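Myosin-I heavy chain (Dictyostelium discoideum, PDB 5EJR) is an actin-based motor with ATPase activity that takes part in the early steps of phagocytosis and in adhesion. Local coordinates at residues L88-I93 with M190-T195; L335-N340 with D375-S380; F425-K430 with Q487-D492. One frame throughout, in Å; residues are numbered along the deposited sequence.

Interaction 1. Residues L88-I93 with M190-T195; sequences LVIQSI and MGPSAT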
loop_
_atom_site.group_PDB
_atom_site.type_symbol
_atom_site.label_atom_id
_atom_site.label_comp_id
_atom_site.label_asym_id
_atom_site.label_seq_id
_atom_site.Cartn_x
_atom_site.Cartn_y
_atom_site.Cartn_z
ATOM N N LEU A 88 -6.799 12.564 7.454
ATOM C CA LEU A 88 -7.573 12.888 6.248
ATOM C C LEU A 88 -7.335 14.349 5.841
ATOM O O LEU A 88 -7.198 14.635 4.652
ATOM C CB LEU A 88 -9.065 12.646 6.520
ATOM C CG LEU A 88 -9.719 11.394 5.902
ATOM C CD1 LEU A 88 -8.936 10.123 6.199
ATOM C CD2 LEU A 88 -11.159 11.235 6.383
ATOM N N VAL A 89 -7.189 15.254 6.837
ATOM C CA VAL A 89 -6.951 16.686 6.585
ATOM C C VAL A 89 -5.561 16.912 5.990
ATOM O O VAL A 89 -5.452 17.555 4.946
ATOM C CB VAL A 89 -7.250 17.558 7.839
ATOM C CG1 VAL A 89 -6.681 18.969 7.693
ATOM C CG2 VAL A 89 -8.747 17.619 8.109
ATOM N N ILE A 90 -4.507 16.352 6.613
ATOM C CA ILE A 90 -3.144 16.492 6.096
ATOM C C ILE A 90 -2.981 15.755 4.740
ATOM O O ILE A 90 -2.247 16.245 3.894
ATOM C CB ILE A 90 -2.065 16.106 7.150
ATOM C CG1 ILE A 90 -0.648 16.542 6.696
ATOM C CG2 ILE A 90 -2.132 14.624 7.539
ATOM C CD1 ILE A 90 0.428 16.595 7.854
ATOM N N GLN A 91 -3.684 14.618 4.517
ATOM C CA GLN A 91 -3.637 13.921 3.221
ATOM C C GLN A 91 -4.150 14.850 2.094
ATOM O O GLN A 91 -3.539 14.903 1.030
ATOM C CB GLN A 91 -4.451 12.629 3.266
ATOM C CG GLN A 91 -3.647 11.460 3.830
ATOM C CD GLN A 91 -4.547 10.394 4.385
ATOM O OE1 GLN A 91 -5.613 10.088 3.845
ATOM N NE2 GLN A 91 -4.155 9.826 5.502
ATOM N N SER A 92 -5.219 15.638 2.376
ATOM C CA SER A 92 -5.801 16.639 1.466
ATOM C C SER A 92 -4.763 17.709 1.109
ATOM O O SER A 92 -4.561 17.983 -0.076
ATOM C CB SER A 92 -7.036 17.279 2.093
ATOM O OG SER A 92 -7.600 18.249 1.228
ATOM N N ILE A 93 -4.048 18.252 2.139
ATOM C CA ILE A 93 -3.012 19.274 1.993
ATOM C C ILE A 93 -1.880 18.786 1.130
ATOM O O ILE A 93 -1.451 19.511 0.236
ATOM C CB ILE A 93 -2.496 19.797 3.371
ATOM C CG1 ILE A 93 -3.636 20.428 4.202
ATOM C CG2 ILE A 93 -1.319 20.790 3.207
ATOM C CD1 ILE A 93 -3.335 20.588 5.693
ATOM N N MET A 190 1.238 9.738 -1.461
ATOM C CA MET A 190 0.188 10.068 -0.508
ATOM C C MET A 190 0.770 10.805 0.683
ATOM O O MET A 190 1.975 10.701 0.961
ATOM C CB MET A 190 -0.508 8.793 0.021
ATOM C CG MET A 190 -1.232 7.974 -1.027
ATOM S SD MET A 190 -2.735 8.761 -1.647
ATOM C CE MET A 190 -3.891 8.316 -0.375
ATOM N N GLY A 191 -0.121 11.500 1.390
ATOM C CA GLY A 191 0.165 12.154 2.658
ATOM C C GLY A 191 0.167 11.075 3.727
ATOM O O GLY A 191 -0.079 9.899 3.413
ATOM N N PRO A 192 0.417 11.399 5.012
ATOM C CA PRO A 192 0.499 10.324 6.014
ATOM C C PRO A 192 -0.815 9.820 6.583
ATOM O O PRO A 192 -1.749 10.590 6.782
ATOM C CB PRO A 192 1.370 10.946 7.101
ATOM C CG PRO A 192 1.020 12.411 7.036
ATOM C CD PRO A 192 0.748 12.719 5.598
ATOM N N SER A 193 -0.853 8.507 6.906
ATOM C CA SER A 193 -1.979 7.844 7.559
ATOM C C SER A 193 -1.872 8.175 9.047
ATOM O O SER A 193 -0.812 8.616 9.478
ATOM C CB SER A 193 -1.876 6.326 7.387
ATOM O OG SER A 193 -0.647 5.823 7.895
ATOM N N ALA A 194 -2.919 7.900 9.838
ATOM C CA ALA A 194 -2.883 8.102 11.298
ATOM C C ALA A 194 -1.797 7.206 11.921
ATOM O O ALA A 194 -1.177 7.604 12.907
ATOM C CB ALA A 194 -4.237 7.797 11.909
ATOM N N THR A 195 -1.502 6.048 11.267
ATOM C CA THR A 195 -0.438 5.104 11.651
ATOM C C THR A 195 0.936 5.753 11.480
ATOM O O THR A 195 1.753 5.704 12.408
ATOM C CB THR A 195 -0.560 3.796 10.831
ATOM O OG1 THR A 195 -1.778 3.166 11.203
ATOM C CG2 THR A 195 0.608 2.823 11.065
#
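Gln91, on helix 86-99, reaches across to the loop residue Pro192 and gives the contact its one hydrogen bond: NE2 lies 2.8 Å from Pro192 O, and the bond is almost straight (177°). The acceptor sits in the plane of the Gln91 amide, whereas the donor stands well above the carbonyl plane of Pro192. With CG anti to its carbonyl carbon (chi1 -85°) the methylene lies against the loop, 3.6 Å from Pro192 O and 3.8 Å from Gly191 C. Packing is tightest beside it, where the CA atoms of Gln91 and Gly191 are 4.2 Å apart. A side chain on Gly191 would run into Gln91 CA, which explains why the smallest residue suits the place. Next to this pair, Ile90 CG2 meets Pro192 CG at 3.9 Å, the two apolar side chains crossing at about a right angle. An alanine in place of Gln91 would probably leave Pro192 O without this donor and Glu282 OE1 without its bond from NE2, and would open a gap where CG lies against Gly191. The other side is looser: Ala194 and Thr195, in the first turn of helix 194-205, are exposed and barely meet residues 88-93. Between the two, buried Ser193 is the N-cap, its OG bonded to Glu196 N. Glu282 accepts from Ala194 N and Gln91, a polar junction between the helical MyTH4 domain and the ubiquitin-like FERM lobe.

Interaction 2. Residues L335-N340 with D375-S380; sequences LYTNVN and DQILNS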
loop_
_atom_site.group_PDB
_atom_site.type_symbol
_atom_site.label_atom_id
_atom_site.label_comp_id
_atom_site.label_asym_id
_atom_site.label_seq_id
_atom_site.Cartn_x
_atom_site.Cartn_y
_atom_site.Cartn_z
ATOM N N LEU A 335 -12.066 -22.592 -3.248
ATOM C CA LEU A 335 -11.507 -22.025 -4.489
ATOM C C LEU A 335 -11.237 -23.054 -5.600
ATOM O O LEU A 335 -11.217 -22.683 -6.769
ATOM C CB LEU A 335 -10.263 -21.194 -4.184
ATOM C CG LEU A 335 -10.498 -20.058 -3.159
ATOM C CD1 LEU A 335 -9.240 -19.267 -2.925
ATOM C CD2 LEU A 335 -11.646 -19.099 -3.593
ATOM N N TYR A 336 -11.080 -24.343 -5.256
ATOM C CA TYR A 336 -10.826 -25.394 -6.238
ATOM C C TYR A 336 -12.051 -26.293 -6.441
ATOM O O TYR A 336 -12.235 -27.252 -5.704
ATOM C CB TYR A 336 -9.584 -26.220 -5.825
ATOM C CG TYR A 336 -8.334 -25.379 -5.706
ATOM C CD1 TYR A 336 -7.820 -24.697 -6.808
ATOM C CD2 TYR A 336 -7.645 -25.287 -4.503
ATOM C CE1 TYR A 336 -6.667 -23.921 -6.705
ATOM C CE2 TYR A 336 -6.469 -24.544 -4.397
ATOM C CZ TYR A 336 -5.994 -23.851 -5.497
ATOM O OH TYR A 336 -4.855 -23.099 -5.387
ATOM N N THR A 337 -12.877 -26.010 -7.436
ATOM C CA THR A 337 -14.090 -26.815 -7.615
ATOM C C THR A 337 -14.145 -27.584 -8.969
ATOM O O THR A 337 -15.166 -28.219 -9.249
ATOM C CB THR A 337 -15.341 -25.964 -7.344
ATOM O OG1 THR A 337 -15.223 -24.705 -8.013
ATOM C CG2 THR A 337 -15.561 -25.723 -5.843
ATOM N N ASN A 338 -13.024 -27.646 -9.739
ATOM C CA ASN A 338 -12.982 -28.460 -10.969
ATOM C C ASN A 338 -12.692 -29.920 -10.560
ATOM O O ASN A 338 -11.846 -30.620 -11.131
ATOM C CB ASN A 338 -11.933 -27.935 -11.983
ATOM C CG ASN A 338 -11.987 -28.639 -13.333
ATOM O OD1 ASN A 338 -13.027 -29.176 -13.752
ATOM N ND2 ASN A 338 -10.860 -28.695 -14.030
ATOM N N VAL A 339 -13.408 -30.379 -9.562
ATOM C CA VAL A 339 -13.148 -31.681 -8.975
ATOM C C VAL A 339 -14.451 -32.466 -8.795
ATOM O O VAL A 339 -15.469 -31.884 -8.423
ATOM C CB VAL A 339 -12.363 -31.347 -7.664
ATOM C CG1 VAL A 339 -13.266 -30.987 -6.489
ATOM C CG2 VAL A 339 -11.332 -32.388 -7.301
ATOM N N ASN A 340 -14.454 -33.760 -9.159
ATOM C CA ASN A 340 -15.650 -34.565 -8.968
ATOM C C ASN A 340 -15.674 -35.117 -7.514
ATOM O O ASN A 340 -14.704 -34.919 -6.776
ATOM C CB ASN A 340 -15.802 -35.640 -10.056
ATOM C CG ASN A 340 -14.933 -36.875 -9.934
ATOM O OD1 ASN A 340 -14.033 -36.968 -9.098
ATOM N ND2 ASN A 340 -15.213 -37.878 -10.760
ATOM N N ASP A 375 -17.473 -26.214 2.273
ATOM C CA ASP A 375 -18.946 -26.264 2.122
ATOM C C ASP A 375 -19.395 -26.365 0.680
ATOM O O ASP A 375 -20.343 -27.084 0.385
ATOM C CB ASP A 375 -19.604 -25.038 2.776
ATOM C CG ASP A 375 -19.491 -24.999 4.287
ATOM O OD1 ASP A 375 -18.957 -25.983 4.882
ATOM O OD2 ASP A 375 -19.927 -23.999 4.880
ATOM N N GLN A 376 -18.708 -25.648 -0.234
ATOM C CA GLN A 376 -19.021 -25.616 -1.667
ATOM C C GLN A 376 -19.075 -27.020 -2.308
ATOM O O GLN A 376 -19.967 -27.313 -3.105
ATOM C CB GLN A 376 -18.011 -24.696 -2.392
ATOM C CG GLN A 376 -18.138 -23.217 -2.014
ATOM C CD GLN A 376 -17.388 -22.747 -0.771
ATOM O OE1 GLN A 376 -16.874 -23.531 0.055
ATOM N NE2 GLN A 376 -17.324 -21.423 -0.607
ATOM N N ILE A 377 -18.162 -27.913 -1.900
ATOM C CA ILE A 377 -18.105 -29.306 -2.358
ATOM C C ILE A 377 -19.102 -30.158 -1.529
ATOM O O ILE A 377 -19.790 -31.013 -2.074
ATOM C CB ILE A 377 -16.637 -29.815 -2.158
ATOM C CG1 ILE A 377 -15.606 -29.088 -3.105
ATOM C CG2 ILE A 377 -16.526 -31.327 -2.255
ATOM C CD1 ILE A 377 -15.758 -29.307 -4.520
ATOM N N LEU A 378 -19.076 -29.989 -0.210
ATOM C CA LEU A 378 -19.920 -30.722 0.740
ATOM C C LEU A 378 -21.408 -30.637 0.334
ATOM O O LEU A 378 -22.122 -31.624 0.465
ATOM C CB LEU A 378 -19.737 -30.157 2.175
ATOM C CG LEU A 378 -20.647 -30.771 3.293
ATOM C CD1 LEU A 378 -20.276 -32.245 3.579
ATOM C CD2 LEU A 378 -20.491 -29.992 4.607
ATOM N N ASN A 379 -21.846 -29.466 -0.164
ATOM C CA ASN A 379 -23.208 -29.186 -0.607
ATOM C C ASN A 379 -23.790 -30.179 -1.593
ATOM O O ASN A 379 -25.013 -30.349 -1.638
ATOM C CB ASN A 379 -23.258 -27.782 -1.237
ATOM C CG ASN A 379 -23.282 -26.698 -0.223
ATOM O OD1 ASN A 379 -23.273 -26.966 0.982
ATOM N ND2 ASN A 379 -23.151 -25.448 -0.675
ATOM N N SER A 380 -22.941 -30.815 -2.399
ATOM C CA SER A 380 -23.418 -31.700 -3.461
ATOM C C SER A 380 -23.989 -33.053 -2.970
ATOM O O SER A 380 -24.707 -33.685 -3.723
ATOM C CB SER A 380 -22.337 -31.903 -4.529
ATOM O OG SER A 380 -21.416 -32.929 -4.190
#
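Ile377, which touches Thr337 and Val339, is carried by a helical turn closed by a sound backbone bond, 2.9 Å from Asn379 N to Asp375 O. No hydrogen bond spans the two segments, so the contact is apolar. Its focus is CD1 of Ile377, the tip of a side chain whose CG1 stands anti to the carbonyl carbon (chi1 -67°). Val339 CG1 comes to 3.6 Å from this methyl, and these two side chains cross at about a right angle. Thr337 CG2 touches the same CD1 at 3.8 Å, but here the side chains slide past each other in opposite directions. Tyr336 O lies farther off, 4.2 Å from CD1. An inverse gamma turn centred on Asn338, with a weak bond from Val339 N to Thr337 O, brings a methyl group of each flanking residue to Ile377. Isoleucine suits the site because its longer arm is long enough to carry CD1 between the methyl groups of Thr337 and Val339; threonine suits the partly exposed margin, offering a methyl inward and keeping a hydroxyl. Around this junction, Val339 also packs on Trp331 of helix 317-332 and on Ile347 of helix 341-355, whose start is capped by Asn340 OD1 at Asp343 N. Ile377 also packs on Ser344 of helix 341-355 and on Trp386, which places the contact where helices 317-332, 341-355 and 383-394 converge in the helical lobe of the FERM domain.

Interaction 3. Residues F425-K430 with Q487-D492; sequences FNIQQK and QTFTTD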
loop_
_atom_site.group_PDB
_atom_site.type_symbol
_atom_site.label_atom_id
_atom_site.label_comp_id
_atom_site.label_asym_id
_atom_site.label_seq_id
_atom_site.Cartn_x
_atom_site.Cartn_y
_atom_site.Cartn_z
ATOM N N PHE A 425 -6.608 -11.204 -11.500
ATOM C CA PHE A 425 -6.937 -9.781 -11.413
ATOM C C PHE A 425 -8.353 -9.599 -11.959
ATOM O O PHE A 425 -8.661 -10.135 -13.017
ATOM C CB PHE A 425 -5.955 -8.935 -12.276
ATOM C CG PHE A 425 -4.509 -8.989 -11.838
ATOM C CD1 PHE A 425 -4.041 -8.159 -10.825
ATOM C CD2 PHE A 425 -3.627 -9.900 -12.410
ATOM C CE1 PHE A 425 -2.711 -8.228 -10.401
ATOM C CE2 PHE A 425 -2.294 -9.957 -12.000
ATOM C CZ PHE A 425 -1.846 -9.132 -10.988
ATOM N N ASN A 426 -9.209 -8.845 -11.271
ATOM C CA ASN A 426 -10.563 -8.564 -11.793
ATOM C C ASN A 426 -10.485 -7.603 -12.962
ATOM O O ASN A 426 -9.885 -6.541 -12.835
ATOM C CB ASN A 426 -11.486 -7.982 -10.705
ATOM C CG ASN A 426 -11.690 -8.877 -9.508
ATOM O OD1 ASN A 426 -11.621 -8.439 -8.362
ATOM N ND2 ASN A 426 -11.920 -10.151 -9.741
ATOM N N ILE A 427 -11.033 -7.998 -14.117
ATOM C CA ILE A 427 -11.044 -7.141 -15.312
ATOM C C ILE A 427 -12.462 -6.920 -15.816
ATOM O O ILE A 427 -13.331 -7.773 -15.607
ATOM C CB ILE A 427 -10.099 -7.601 -16.463
ATOM C CG1 ILE A 427 -10.457 -9.016 -16.976
ATOM C CG2 ILE A 427 -8.624 -7.474 -16.086
ATOM C CD1 ILE A 427 -10.925 -9.017 -18.335
ATOM N N GLN A 428 -12.665 -5.801 -16.532
ATOM C CA GLN A 428 -13.934 -5.442 -17.170
ATOM C C GLN A 428 -13.757 -5.564 -18.680
ATOM O O GLN A 428 -12.758 -5.099 -19.231
ATOM C CB GLN A 428 -14.382 -4.026 -16.768
ATOM C CG GLN A 428 -14.684 -3.868 -15.280
ATOM C CD GLN A 428 -16.132 -4.118 -14.931
ATOM O OE1 GLN A 428 -17.063 -3.724 -15.650
ATOM N NE2 GLN A 428 -16.358 -4.715 -13.771
ATOM N N GLN A 429 -14.709 -6.230 -19.330
ATOM C CA GLN A 429 -14.721 -6.525 -20.760
ATOM C C GLN A 429 -16.065 -6.162 -21.399
ATOM O O GLN A 429 -17.098 -6.207 -20.730
ATOM C CB GLN A 429 -14.528 -8.035 -20.943
ATOM C CG GLN A 429 -13.126 -8.465 -21.316
ATOM C CD GLN A 429 -13.135 -9.901 -21.784
ATOM O OE1 GLN A 429 -13.870 -10.757 -21.259
ATOM N NE2 GLN A 429 -12.362 -10.177 -22.832
ATOM N N LYS A 430 -16.056 -5.860 -22.705
ATOM C CA LYS A 430 -17.292 -5.608 -23.454
ATOM C C LYS A 430 -17.781 -6.952 -24.026
ATOM O O LYS A 430 -18.953 -7.074 -24.396
ATOM C CB LYS A 430 -17.103 -4.534 -24.539
ATOM C CG LYS A 430 -17.042 -3.112 -23.981
ATOM C CD LYS A 430 -16.887 -2.100 -25.095
ATOM C CE LYS A 430 -16.639 -0.699 -24.597
ATOM N NZ LYS A 430 -16.382 0.242 -25.723
ATOM N N GLN A 487 -4.471 -6.760 -27.727
ATOM C CA GLN A 487 -5.535 -7.219 -26.819
ATOM C C GLN A 487 -5.499 -6.365 -25.573
ATOM O O GLN A 487 -4.472 -6.325 -24.893
ATOM C CB GLN A 487 -5.396 -8.716 -26.448
ATOM C CG GLN A 487 -5.380 -9.676 -27.641
ATOM C CD GLN A 487 -6.745 -9.931 -28.222
ATOM O OE1 GLN A 487 -7.795 -9.518 -27.681
ATOM N NE2 GLN A 487 -6.756 -10.650 -29.330
ATOM N N THR A 488 -6.631 -5.728 -25.255
ATOM C CA THR A 488 -6.768 -4.766 -24.163
ATOM C C THR A 488 -7.783 -5.201 -23.100
ATOM O O THR A 488 -8.850 -5.713 -23.437
ATOM C CB THR A 488 -7.097 -3.390 -24.779
ATOM O OG1 THR A 488 -6.061 -3.072 -25.708
ATOM C CG2 THR A 488 -7.212 -2.277 -23.750
ATOM N N PHE A 489 -7.456 -4.948 -21.817
ATOM C CA PHE A 489 -8.298 -5.325 -20.678
ATOM C C PHE A 489 -8.437 -4.152 -19.730
ATOM O O PHE A 489 -7.447 -3.487 -19.417
ATOM C CB PHE A 489 -7.693 -6.536 -19.941
ATOM C CG PHE A 489 -7.041 -7.574 -20.827
ATOM C CD1 PHE A 489 -7.784 -8.610 -21.374
ATOM C CD2 PHE A 489 -5.682 -7.510 -21.119
ATOM C CE1 PHE A 489 -7.172 -9.579 -22.182
ATOM C CE2 PHE A 489 -5.073 -8.472 -21.934
ATOM C CZ PHE A 489 -5.819 -9.506 -22.447
ATOM N N THR A 490 -9.662 -3.883 -19.283
ATOM C CA THR A 490 -9.946 -2.753 -18.395
ATOM C C THR A 490 -9.652 -3.133 -16.976
ATOM O O THR A 490 -10.244 -4.082 -16.461
ATOM C CB THR A 490 -11.377 -2.219 -18.648
ATOM O OG1 THR A 490 -11.456 -1.784 -20.010
ATOM C CG2 THR A 490 -11.784 -1.098 -17.693
ATOM N N THR A 491 -8.722 -2.382 -16.342
ATOM C CA THR A 491 -8.231 -2.587 -14.978
ATOM C C THR A 491 -7.347 -1.423 -14.569
ATOM O O THR A 491 -6.540 -0.958 -15.385
ATOM C CB THR A 491 -7.403 -3.922 -14.855
ATOM O OG1 THR A 491 -6.683 -3.922 -13.625
ATOM C CG2 THR A 491 -6.396 -4.140 -15.999
ATOM N N ASP A 492 -7.398 -1.040 -13.280
ATOM C CA ASP A 492 -6.520 0.013 -12.760
ATOM C C ASP A 492 -5.284 -0.585 -12.066
ATOM O O ASP A 492 -4.515 0.151 -11.450
ATOM C CB ASP A 492 -7.287 0.909 -11.767
ATOM C CG ASP A 492 -7.810 0.184 -10.525
ATOM O OD1 ASP A 492 -7.792 -1.075 -10.510
ATOM O OD2 ASP A 492 -8.247 0.875 -9.573
HETATM O O HOH W 1 -8.205 -4.887 -11.671
#
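Ile427 packs against the side chains of Phe489 and Thr491 and the carbonyl O of Thr490, and its torsions decide how it fits. CG1 stands between the backbone N and the carbonyl carbon (chi1 60°), while CG2, anti to the carbonyl carbon, is the branch that meets the partner segment most closely: it is 4.1 Å from Phe489 CB and 4.0 Å from Thr491 CB. CD1, at the end of the CG1 arm, approaches the Phe489 ring obliquely. A beta-branched aliphatic residue suits this place, since both arms find apolar partners, and Ile427 also packs on Leu438 and Ile447. Thr491 answers with its own branch. Its OG1 is anti to the backbone N, and its CG2 packs on Ile427 CG2, the two side chains crossing obliquely.

Alongside, Gln428 and Thr490 form one antiparallel hydrogen-bonded pair. Gln428 N donates to Thr490 O at 3.0 Å, nearly straight (167°) and in the carbonyl plane, whereas the return bond from Thr490 N to Gln428 O is weak at 3.3 Å. Thr490 O also receives a CA-H contact from Ile427. The two CB atoms of the pair are 4.0 Å apart; beyond them the glutamine bends at chi2, carrying its amide away from the threonine. Both residues are exposed, and their polar side chains suit a solvent-facing edge. Beyond the pair, a water donates to Asn426 O at 2.6 Å and accepts from Thr491 OG1 at 2.7 Å, a hydroxyl that also bonds to Glu493 N.

The strand axes run at 104°, nearly perpendicular, so a regular ladder cannot continue. Chemically, a single backbone bridge and a bridging water join the two segments, while Ile427, Phe489 and Thr491 supply apolar packing, as expected where two sheets of a PTB-like fold meet at a corner.

The three contacts follow one another in series along the chain. Interaction 1 belongs to the all-helical MyTH4 domain, while interactions 2 and 3 lie in the FERM domain, the former in its helical lobe and the latter in the PTB-like lobe at the C-terminal end, where strands 423-428 and 486-490 come from two different sheets. Interactions 1 and 2 have centres about 44 Å apart, and interaction 3 lies about 30 Å from the first and about 28 Å from the second, centre to centre; none touches another. Each therefore lies in a different part of the chain, and interaction 1, through Glu282, also links MyTH4 to the first FERM lobe, consistent with a tail built as one composite unit.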